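Local coordinates for VESB protease (Vibrio cholerae, PDB 4LK4), which probably cleaves peptide bonds as a secreted serine endopeptidase of the trypsin (S1) family, with an Ig-like domain following the protease, at residues A[268-273]-A[340-345]; A[88-93]-A[247-252]; A[278-283]-A[329-334]. The protein carries 1 engineered substitution. All blocks are in the same frame, centred on the assembly; numbering follows the deposited sequence.

Overall arrangement
Following the chain from the N terminus, strand 82-91 of the protease's six-stranded barrel supplies the first half of contact 2. The second half, 247-252, comes after most of the trypsin-like domain, at the start of the Ig-like domain, so contact 2 closes a loop of 153 residues and ties the two domains together. Only then does contact 1 open, joining 268-273 to 340-345 within the Ig-like domain. Contact 3 (278-283 with 329-334) is nested inside that loop as a paired-strand contact. Contacts 1 and 2 lie about 7 Å apart between centres, because 247-252 forms the start of strand 248-258, which stands between the two strands of contact 1 in the sheet order.

Contact 1 (A[268-273]-A[340-345]); sequences FTYTNL and KRATSR
Phe-268 and Tyr-270 face Ser-344 and Ala-342 from two nearly antiparallel strands, inclined at 165° with axes 9.6 Å apart at their closest, a spacing too wide for the two backbones to pair, so that side chains reach across. Its polar point is the hydrogen bond from Tyr-270 OH to Ser-344 OG, 2.6 Å long, with the serine oxygen close to the plane of the ring at its edge. The tyrosine's CG is anti to its carbonyl carbon (chi1 -58°), and the long ring then carries the hydroxyl over to the opposite strand. Ser-344 OG is in turn hydrogen-bonded to Asp-251 O, so the bond is passed from hydroxyl to hydroxyl to a main-chain carbonyl and both buried groups have partners. Serine suits this place because it is small and can accept and donate at once. Further back along the same ring edge, Ala-342 CB sits 3.7 Å from Tyr-270 CE2; a single methyl fits a position that Tyr-250 also touches. Phe-268 meets the end of the other segment. Phe-268 CD2 lies 3.8 Å from Ser-344 CB, while the ring presents its edge at CZ to the main chain, with Phe-268 CZ 3.5 Å from Arg-345 O, which lies near the ring plane, an approach in which the slightly positive ring hydrogens would favour the carbonyl. The side chain of Arg-345 leaves in another direction, toward a salt bridge with Asp-328. In the Ig-like domain strand 248-258 stands between these two strands in the sheet order, pairing with 262-272 antiparallel and with 338-349 parallel. Strand 324-335 flanks 338-349 on its other side and contributes Phe-329, whose ring meets Phe-268 edge-to-face and also packs on Tyr-270 and Ser-344.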
loop_
_atom_site.group_PDB
_atom_site.type_symbol
_atom_site.label_atom_id
_atom_site.label_comp_id
_atom_site.label_asym_id
_atom_site.label_seq_id
_atom_site.Cartn_x
_atom_site.Cartn_y
_atom_site.Cartn_z
ATOM N N PHE A 268 -10.536 -14.368 11.228
ATOM C CA PHE A 268 -10.089 -13.010 10.884
ATOM C C PHE A 268 -10.266 -12.103 12.097
ATOM O O PHE A 268 -11.329 -12.102 12.701
ATOM C CB PHE A 268 -10.929 -12.429 9.755
ATOM C CG PHE A 268 -10.665 -13.030 8.423
ATOM C CD1 PHE A 268 -11.215 -14.220 8.081
ATOM C CD2 PHE A 268 -9.877 -12.381 7.504
ATOM C CE1 PHE A 268 -10.997 -14.773 6.839
ATOM C CE2 PHE A 268 -9.648 -12.929 6.258
ATOM C CZ PHE A 268 -10.231 -14.125 5.923
ATOM N N THR A 269 -9.254 -11.314 12.444
ATOM C CA THR A 269 -9.350 -10.473 13.633
ATOM C C THR A 269 -9.359 -8.991 13.302
ATOM O O THR A 269 -8.624 -8.526 12.423
ATOM C CB THR A 269 -8.248 -10.808 14.635
ATOM O OG1 THR A 269 -8.378 -12.186 14.990
ATOM C CG2 THR A 269 -8.361 -9.962 15.894
ATOM N N TYR A 270 -10.226 -8.280 14.023
ATOM C CA TYR A 270 -10.539 -6.858 13.842
ATOM C C TYR A 270 -10.290 -6.173 15.183
ATOM O O TYR A 270 -10.811 -6.612 16.214
ATOM C CB TYR A 270 -12.002 -6.698 13.386
ATOM C CG TYR A 270 -12.236 -7.449 12.099
ATOM C CD1 TYR A 270 -12.593 -8.799 12.112
ATOM C CD2 TYR A 270 -12.016 -6.841 10.871
ATOM C CE1 TYR A 270 -12.743 -9.515 10.933
ATOM C CE2 TYR A 270 -12.174 -7.543 9.691
ATOM C CZ TYR A 270 -12.525 -8.885 9.726
ATOM O OH TYR A 270 -12.651 -9.595 8.552
ATOM N N THR A 271 -9.480 -5.119 15.171
ATOM C CA THR A 271 -9.030 -4.458 16.389
ATOM C C THR A 271 -9.142 -2.938 16.276
ATOM O O THR A 271 -8.669 -2.342 15.299
ATOM C CB THR A 271 -7.563 -4.798 16.642
ATOM O OG1 THR A 271 -7.384 -6.209 16.523
ATOM C CG2 THR A 271 -7.136 -4.340 18.018
ATOM N N ASN A 272 -9.744 -2.311 17.278
ATOM C CA ASN A 272 -9.890 -0.866 17.305
ATOM C C ASN A 272 -8.677 -0.209 17.947
ATOM O O ASN A 272 -8.496 -0.311 19.165
ATOM C CB ASN A 272 -11.123 -0.484 18.096
ATOM C CG ASN A 272 -11.318 1.011 18.203
ATOM O OD1 ASN A 272 -10.972 1.760 17.293
ATOM N ND2 ASN A 272 -11.913 1.452 19.314
ATOM N N LEU A 273 -7.868 0.474 17.135
ATOM C CA LEU A 273 -6.756 1.243 17.645
ATOM C C LEU A 273 -7.125 2.706 17.920
ATOM O O LEU A 273 -6.263 3.467 18.358
ATOM C CB LEU A 273 -5.577 1.187 16.666
ATOM C CG LEU A 273 -5.053 -0.211 16.326
ATOM C CD1 LEU A 273 -3.918 -0.146 15.328
ATOM C CD2 LEU A 273 -4.603 -0.934 17.577
ATOM N N LYS A 340 -16.607 3.137 9.907
ATOM C CA LYS A 340 -15.409 2.463 9.412
ATOM C C LYS A 340 -15.784 1.122 8.822
ATOM O O LYS A 340 -16.710 0.443 9.314
ATOM C CB LYS A 340 -14.427 2.251 10.549
ATOM C CG LYS A 340 -13.968 3.560 11.148
ATOM C CD LYS A 340 -12.846 3.352 12.133
ATOM C CE LYS A 340 -12.488 4.669 12.789
ATOM N NZ LYS A 340 -11.336 4.491 13.714
ATOM N N ARG A 341 -15.087 0.746 7.762
ATOM C CA ARG A 341 -15.357 -0.493 7.066
ATOM C C ARG A 341 -14.052 -1.226 6.937
ATOM O O ARG A 341 -13.060 -0.650 6.517
ATOM C CB ARG A 341 -15.939 -0.222 5.673
ATOM C CG ARG A 341 -17.331 0.417 5.696
ATOM C CD ARG A 341 -17.845 0.776 4.307
ATOM N NE ARG A 341 -19.175 1.392 4.336
ATOM C CZ ARG A 341 -20.329 0.760 4.100
ATOM N NH1 ARG A 341 -20.381 -0.536 3.813
ATOM N NH2 ARG A 341 -21.459 1.437 4.157
ATOM N N ALA A 342 -14.047 -2.488 7.311
ATOM C CA ALA A 342 -12.964 -3.374 7.018
ATOM C C ALA A 342 -13.474 -4.364 5.990
ATOM O O ALA A 342 -14.519 -5.012 6.190
ATOM C CB ALA A 342 -12.531 -4.110 8.263
ATOM N N THR A 343 -12.714 -4.495 4.904
ATOM C CA THR A 343 -13.018 -5.436 3.832
ATOM C C THR A 343 -11.933 -6.511 3.815
ATOM O O THR A 343 -10.768 -6.220 3.592
ATOM C CB THR A 343 -13.099 -4.687 2.491
ATOM O OG1 THR A 343 -14.011 -3.607 2.628
ATOM C CG2 THR A 343 -13.586 -5.542 1.388
ATOM N N SER A 344 -12.334 -7.752 4.083
ATOM C CA SER A 344 -11.426 -8.901 4.091
ATOM C C SER A 344 -11.732 -9.844 2.946
ATOM O O SER A 344 -12.740 -9.690 2.279
ATOM C CB SER A 344 -11.560 -9.659 5.392
ATOM O OG SER A 344 -11.216 -8.836 6.485
ATOM N N ARG A 345 -10.849 -10.816 2.728
ATOM C CA ARG A 345 -10.934 -11.713 1.589
ATOM C C ARG A 345 -10.443 -13.088 1.977
ATOM O O ARG A 345 -9.446 -13.228 2.645
ATOM C CB ARG A 345 -10.080 -11.216 0.443
ATOM C CG ARG A 345 -9.813 -12.266 -0.633
ATOM C CD ARG A 345 -9.095 -11.692 -1.846
ATOM N NE ARG A 345 -9.981 -10.785 -2.556
ATOM C CZ ARG A 345 -9.599 -9.909 -3.483
ATOM N NH1 ARG A 345 -8.308 -9.805 -3.852
ATOM N NH2 ARG A 345 -10.510 -9.106 -4.040
#

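Contact 2 (A[88-93]-A[247-252]); sequences KIYRHL and QLSYDQ
Tyr-90 and Gln-252 carry the junction between the trypsin-like β-barrel, where strand 82-91 runs, and the Ig-like domain, which begins with strand 248-258; their portions 88-91 and 248-250 cross almost perpendicularly, at 94°. The clearest feature is the carboxamide of Gln-252, which pairs with both polar atoms of the Arg-91 backbone. Gln-252 OE1 accepts from Arg-91 N at 2.9 Å, and Gln-252 NE2 donates to Arg-91 O at 2.7 Å. A glutamine, with acceptor and donor side by side, imitates the edge of a strand here. Its CG is anti to the backbone N (chi1 -163°), and the chain stays extended beyond it, carrying the amide to the barrel strand. Leu-93 reaches toward it tip to tip. The second polar link runs the other way: Tyr-250 N donates to Tyr-90 OH over 2.9 Å with an N-H...O angle of 161°. That hydroxyl also bonds to Glu-108 OE1, and Ser-249 OG to Glu-108 OE2, so one carboxylate of the barrel engages both residues. Where main-chain groups do not meet directly, a water bridges them: it donates to Ile-89 O and to Tyr-250 O and accepts from Gln-252 N. The charged pair is looser. Lys-88 NZ stands 4.1 Å from Asp-251 OD1, beyond a salt bridge. Lys-88 CE lies nearer, 3.3 Å from Asp-251 OD1; the other carboxylate oxygen, OD2, accepts from Thr-269 N within the Ig-like domain. Aromatic packing fills the middle. The rings of Tyr-90 and Tyr-250 are oblique, with centroids 5.1 Å apart, and Tyr-250 OH is hydrogen-bonded to Thr-343 N. Tyr-90 CE2 lies over one face of the Tyr-250 ring, displaced toward the rim and 3.7 Å from Tyr-250 CE1.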
loop_
_atom_site.group_PDB
_atom_site.type_symbol
_atom_site.label_atom_id
_atom_site.label_comp_id
_atom_site.label_asym_id
_atom_site.label_seq_id
_atom_site.Cartn_x
_atom_site.Cartn_y
_atom_site.Cartn_z
ATOM N N LYS A 88 0.762 -5.153 10.075
ATOM C CA LYS A 88 -0.212 -5.520 9.043
ATOM C C LYS A 88 0.076 -4.874 7.694
ATOM O O LYS A 88 0.631 -3.784 7.601
ATOM C CB LYS A 88 -1.638 -5.161 9.506
ATOM C CG LYS A 88 -2.163 -5.973 10.691
ATOM C CD LYS A 88 -2.795 -7.282 10.236
ATOM C CE LYS A 88 -2.887 -8.373 11.326
ATOM N NZ LYS A 88 -3.132 -7.888 12.709
ATOM N N ILE A 89 -0.338 -5.554 6.646
ATOM C CA ILE A 89 -0.282 -5.054 5.302
ATOM C C ILE A 89 -1.702 -5.041 4.698
ATOM O O ILE A 89 -2.439 -6.010 4.814
ATOM C CB ILE A 89 0.714 -5.878 4.472
ATOM C CG1 ILE A 89 2.140 -5.544 4.952
ATOM C CG2 ILE A 89 0.630 -5.505 2.990
ATOM C CD1 ILE A 89 3.257 -6.354 4.314
ATOM N N TYR A 90 -2.086 -3.911 4.105
ATOM C CA TYR A 90 -3.321 -3.818 3.341
ATOM C C TYR A 90 -2.949 -3.550 1.896
ATOM O O TYR A 90 -2.290 -2.563 1.608
ATOM C CB TYR A 90 -4.241 -2.711 3.889
ATOM C CG TYR A 90 -4.439 -2.866 5.364
ATOM C CD1 TYR A 90 -3.578 -2.287 6.269
ATOM C CD2 TYR A 90 -5.445 -3.646 5.851
ATOM C CE1 TYR A 90 -3.732 -2.477 7.632
ATOM C CE2 TYR A 90 -5.631 -3.811 7.202
ATOM C CZ TYR A 90 -4.763 -3.240 8.096
ATOM O OH TYR A 90 -4.960 -3.456 9.458
ATOM N N ARG A 91 -3.329 -4.440 0.993
ATOM C CA ARG A 91 -3.125 -4.190 -0.426
ATOM C C ARG A 91 -4.441 -3.893 -1.087
ATOM O O ARG A 91 -5.480 -4.326 -0.617
ATOM C CB ARG A 91 -2.532 -5.420 -1.080
ATOM C CG ARG A 91 -1.203 -5.855 -0.490
ATOM C CD ARG A 91 -0.948 -7.299 -0.885
ATOM N NE ARG A 91 0.037 -7.379 -1.938
ATOM C CZ ARG A 91 0.118 -8.328 -2.867
ATOM N NH1 ARG A 91 -0.770 -9.318 -2.946
ATOM N NH2 ARG A 91 1.114 -8.257 -3.751
ATOM N N HIS A 92 -4.424 -3.187 -2.205
ATOM C CA HIS A 92 -5.671 -2.934 -2.893
ATOM C C HIS A 92 -6.273 -4.257 -3.312
ATOM O O HIS A 92 -5.590 -5.101 -3.852
ATOM C CB HIS A 92 -5.475 -2.053 -4.102
ATOM C CG HIS A 92 -6.706 -1.295 -4.469
ATOM N ND1 HIS A 92 -7.742 -1.871 -5.165
ATOM C CD2 HIS A 92 -7.095 -0.028 -4.198
ATOM C CE1 HIS A 92 -8.710 -0.989 -5.330
ATOM N NE2 HIS A 92 -8.343 0.139 -4.751
ATOM N N LEU A 93 -7.555 -4.455 -3.051
ATOM C CA LEU A 93 -8.186 -5.735 -3.336
ATOM C C LEU A 93 -8.438 -5.948 -4.838
ATOM O O LEU A 93 -8.705 -7.080 -5.264
ATOM C CB LEU A 93 -9.462 -5.888 -2.516
ATOM C CG LEU A 93 -9.205 -6.071 -1.011
ATOM C CD1 LEU A 93 -10.534 -6.236 -0.297
ATOM C CD2 LEU A 93 -8.327 -7.283 -0.725
ATOM N N GLN A 247 -7.102 3.480 11.741
ATOM C CA GLN A 247 -6.987 2.931 13.112
ATOM C C GLN A 247 -7.956 1.790 13.436
ATOM O O GLN A 247 -8.323 1.554 14.599
ATOM C CB GLN A 247 -7.081 4.047 14.151
ATOM C CG GLN A 247 -6.085 5.175 13.912
ATOM C CD GLN A 247 -6.273 6.303 14.902
ATOM O OE1 GLN A 247 -5.541 6.403 15.884
ATOM N NE2 GLN A 247 -7.282 7.146 14.663
ATOM N N LEU A 248 -8.347 1.080 12.384
ATOM C CA LEU A 248 -9.034 -0.194 12.493
ATOM C C LEU A 248 -8.067 -1.200 11.891
ATOM O O LEU A 248 -7.875 -1.235 10.679
ATOM C CB LEU A 248 -10.352 -0.164 11.707
ATOM C CG LEU A 248 -11.138 -1.474 11.597
ATOM C CD1 LEU A 248 -11.359 -2.052 12.988
ATOM C CD2 LEU A 248 -12.468 -1.295 10.865
ATOM N N SER A 249 -7.441 -1.990 12.751
ATOM C CA SER A 249 -6.466 -2.976 12.322
ATOM C C SER A 249 -7.079 -4.364 12.182
ATOM O O SER A 249 -7.677 -4.907 13.123
ATOM C CB SER A 249 -5.317 -3.051 13.308
ATOM O OG SER A 249 -4.410 -4.059 12.923
ATOM N N TYR A 250 -6.874 -4.967 11.026
ATOM C CA TYR A 250 -7.413 -6.281 10.781
ATOM C C TYR A 250 -6.677 -7.121 9.726
ATOM O O TYR A 250 -5.908 -6.611 8.906
ATOM C CB TYR A 250 -8.858 -6.115 10.373
ATOM C CG TYR A 250 -9.063 -5.381 9.077
ATOM C CD1 TYR A 250 -9.000 -3.985 9.019
ATOM C CD2 TYR A 250 -9.324 -6.073 7.907
ATOM C CE1 TYR A 250 -9.197 -3.299 7.822
ATOM C CE2 TYR A 250 -9.512 -5.404 6.701
ATOM C CZ TYR A 250 -9.454 -4.011 6.660
ATOM O OH TYR A 250 -9.692 -3.350 5.465
ATOM N N ASP A 251 -6.960 -8.421 9.758
ATOM C CA ASP A 251 -6.518 -9.362 8.729
ATOM C C ASP A 251 -7.320 -9.109 7.456
ATOM O O ASP A 251 -8.561 -9.298 7.423
ATOM C CB ASP A 251 -6.733 -10.818 9.192
ATOM C CG ASP A 251 -6.070 -11.116 10.531
ATOM O OD1 ASP A 251 -4.844 -10.936 10.616
ATOM O OD2 ASP A 251 -6.754 -11.534 11.492
ATOM N N GLN A 252 -6.626 -8.695 6.406
ATOM C CA GLN A 252 -7.288 -8.365 5.159
ATOM C C GLN A 252 -7.533 -9.599 4.298
ATOM O O GLN A 252 -8.659 -9.877 3.930
ATOM C CB GLN A 252 -6.459 -7.374 4.369
ATOM C CG GLN A 252 -7.243 -6.661 3.275
ATOM C CD GLN A 252 -6.325 -5.968 2.268
ATOM O OE1 GLN A 252 -5.171 -6.340 2.098
ATOM N NE2 GLN A 252 -6.861 -4.975 1.581
HETATM O O HOH W 1 -4.104 -7.055 6.937
#

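Contact 3 (A[278-283]-A[329-334]); sequences LTYTGN and FELIFS
Tyr-280 and Phe-333 form a non-hydrogen-bonded pair in an antiparallel β-ladder of the Ig-like domain, and just beyond them the ladder shifts by one residue at a classic β-bulge. There Thr-281 and Gly-282 both stand opposite Ile-332, whose O accepts from Thr-281 N at 3.0 Å and, by a longer and less straight bond, from Gly-282 N at 3.2 Å. Glycine fits this site, since without a CB of its own it lets the end of the Ile-332 chain, CD1, lie close to its backbone; Ile-332 N returns a bond to Gly-282 O. The side chain of Tyr-280 can be followed outward. Tyr-280 CB lies 4.0 Å from Phe-333 CE2; CG is anti to the backbone N (chi1 -177°), and the ring crosses Leu-331 obliquely. CD1 meets Ile-332 O at the ring's edge, and Tyr-280 CE1 rests 3.9 Å from Leu-331 CG. At the tip, Tyr-280 OH accepts from Asn-283 ND2 at 2.8 Å and also bonds to Asp-297 OD2; tyrosine suits the place because its ring packs on Leu-331 and Phe-333 while its hydroxyl finds two polar partners. Phe-333 is packed from elsewhere too: Leu-278 CD2 makes a CH-pi contact over one face of its ring, 4.0 Å from the centroid, a methyl of the branched leucine set against the flat ring, offset toward its rim. Beside the bulge the hydroxyls of Ser-334 and Thr-281 lead to a main-chain carbonyl: Ser-334 OG donates to Thr-281 OG1 at 2.6 Å, and Thr-281 OG1 donates to Thr-279 O, which also accepts from Ser-334 N.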
loop_
_atom_site.group_PDB
_atom_site.type_symbol
_atom_site.label_atom_id
_atom_site.label_comp_id
_atom_site.label_asym_id
_atom_site.label_seq_id
_atom_site.Cartn_x
_atom_site.Cartn_y
_atom_site.Cartn_z
ATOM N N LEU A 278 -15.796 1.656 19.029
ATOM C CA LEU A 278 -16.356 1.210 17.757
ATOM C C LEU A 278 -17.571 0.341 18.044
ATOM O O LEU A 278 -17.541 -0.432 18.997
ATOM C CB LEU A 278 -15.321 0.357 17.047
ATOM C CG LEU A 278 -14.895 0.766 15.652
ATOM C CD1 LEU A 278 -14.196 2.112 15.697
ATOM C CD2 LEU A 278 -13.997 -0.323 15.100
ATOM N N THR A 279 -18.632 0.449 17.242
ATOM C CA THR A 279 -19.808 -0.428 17.420
ATOM C C THR A 279 -20.105 -1.173 16.130
ATOM O O THR A 279 -20.352 -0.562 15.098
ATOM C CB THR A 279 -21.073 0.346 17.841
ATOM O OG1 THR A 279 -20.817 1.086 19.038
ATOM C CG2 THR A 279 -22.244 -0.609 18.087
ATOM N N TYR A 280 -20.074 -2.496 16.204
ATOM C CA TYR A 280 -20.379 -3.351 15.065
ATOM C C TYR A 280 -21.839 -3.171 14.694
ATOM O O TYR A 280 -22.711 -3.432 15.495
ATOM C CB TYR A 280 -20.099 -4.802 15.448
ATOM C CG TYR A 280 -20.276 -5.851 14.377
ATOM C CD1 TYR A 280 -19.946 -5.623 13.051
ATOM C CD2 TYR A 280 -20.701 -7.108 14.726
ATOM C CE1 TYR A 280 -20.092 -6.622 12.099
ATOM C CE2 TYR A 280 -20.834 -8.115 13.796
ATOM C CZ TYR A 280 -20.532 -7.877 12.482
ATOM O OH TYR A 280 -20.697 -8.930 11.593
ATOM N N THR A 281 -22.078 -2.726 13.467
ATOM C CA THR A 281 -23.403 -2.275 13.020
ATOM C C THR A 281 -23.864 -2.924 11.717
ATOM O O THR A 281 -25.039 -2.850 11.373
ATOM C CB THR A 281 -23.374 -0.761 12.749
ATOM O OG1 THR A 281 -22.589 -0.099 13.743
ATOM C CG2 THR A 281 -24.741 -0.183 12.760
ATOM N N GLY A 282 -22.942 -3.523 10.967
ATOM C CA GLY A 282 -23.310 -4.212 9.732
ATOM C C GLY A 282 -22.242 -5.114 9.135
ATOM O O GLY A 282 -21.085 -5.106 9.557
ATOM N N ASN A 283 -22.660 -5.920 8.166
ATOM C CA ASN A 283 -21.737 -6.687 7.364
ATOM C C ASN A 283 -22.372 -7.020 6.032
ATOM O O ASN A 283 -23.510 -6.696 5.823
ATOM C CB ASN A 283 -21.334 -7.940 8.088
ATOM C CG ASN A 283 -22.513 -8.777 8.450
ATOM O OD1 ASN A 283 -23.195 -9.316 7.581
ATOM N ND2 ASN A 283 -22.759 -8.909 9.738
ATOM N N PHE A 329 -15.696 -9.913 1.988
ATOM C CA PHE A 329 -16.741 -9.511 2.913
ATOM C C PHE A 329 -16.278 -8.320 3.748
ATOM O O PHE A 329 -15.086 -8.104 3.960
ATOM C CB PHE A 329 -17.142 -10.675 3.818
ATOM C CG PHE A 329 -15.994 -11.256 4.574
ATOM C CD1 PHE A 329 -15.194 -12.221 3.999
ATOM C CD2 PHE A 329 -15.696 -10.811 5.848
ATOM C CE1 PHE A 329 -14.119 -12.744 4.687
ATOM C CE2 PHE A 329 -14.636 -11.333 6.548
ATOM C CZ PHE A 329 -13.836 -12.298 5.963
ATOM N N GLU A 330 -17.254 -7.589 4.244
ATOM C CA GLU A 330 -17.074 -6.289 4.808
ATOM C C GLU A 330 -17.738 -6.251 6.178
ATOM O O GLU A 330 -18.911 -6.643 6.321
ATOM C CB GLU A 330 -17.763 -5.301 3.873
ATOM C CG GLU A 330 -17.413 -3.850 4.080
ATOM C CD GLU A 330 -17.480 -3.043 2.775
ATOM O OE1 GLU A 330 -18.487 -2.327 2.568
ATOM O OE2 GLU A 330 -16.528 -3.133 1.951
ATOM N N LEU A 331 -17.005 -5.802 7.185
ATOM C CA LEU A 331 -17.616 -5.510 8.471
ATOM C C LEU A 331 -17.668 -4.000 8.614
ATOM O O LEU A 331 -16.685 -3.328 8.359
ATOM C CB LEU A 331 -16.831 -6.116 9.632
ATOM C CG LEU A 331 -17.011 -7.594 9.974
ATOM C CD1 LEU A 331 -16.422 -8.502 8.904
ATOM C CD2 LEU A 331 -16.332 -7.862 11.313
ATOM N N ILE A 332 -18.817 -3.489 9.047
ATOM C CA ILE A 332 -19.064 -2.064 9.171
ATOM C C ILE A 332 -19.264 -1.677 10.634
ATOM O O ILE A 332 -20.014 -2.342 11.370
ATOM C CB ILE A 332 -20.353 -1.693 8.445
ATOM C CG1 ILE A 332 -20.411 -2.339 7.065
ATOM C CG2 ILE A 332 -20.459 -0.190 8.325
ATOM C CD1 ILE A 332 -21.791 -2.272 6.442
ATOM N N PHE A 333 -18.631 -0.578 11.032
ATOM C CA PHE A 333 -18.697 -0.089 12.400
ATOM C C PHE A 333 -19.061 1.358 12.406
ATOM O O PHE A 333 -18.631 2.093 11.535
ATOM C CB PHE A 333 -17.369 -0.212 13.105
ATOM C CG PHE A 333 -16.799 -1.588 13.079
ATOM C CD1 PHE A 333 -16.044 -2.017 11.997
ATOM C CD2 PHE A 333 -16.998 -2.451 14.143
ATOM C CE1 PHE A 333 -15.501 -3.286 11.975
ATOM C CE2 PHE A 333 -16.454 -3.725 14.127
ATOM C CZ PHE A 333 -15.699 -4.140 13.039
ATOM N N SER A 334 -19.872 1.744 13.387
ATOM C CA SER A 334 -20.233 3.126 13.621
ATOM C C SER A 334 -19.301 3.645 14.678
ATOM O O SER A 334 -18.902 2.889 15.565
ATOM C CB SER A 334 -21.651 3.213 14.169
ATOM O OG SER A 334 -22.523 2.516 13.338
#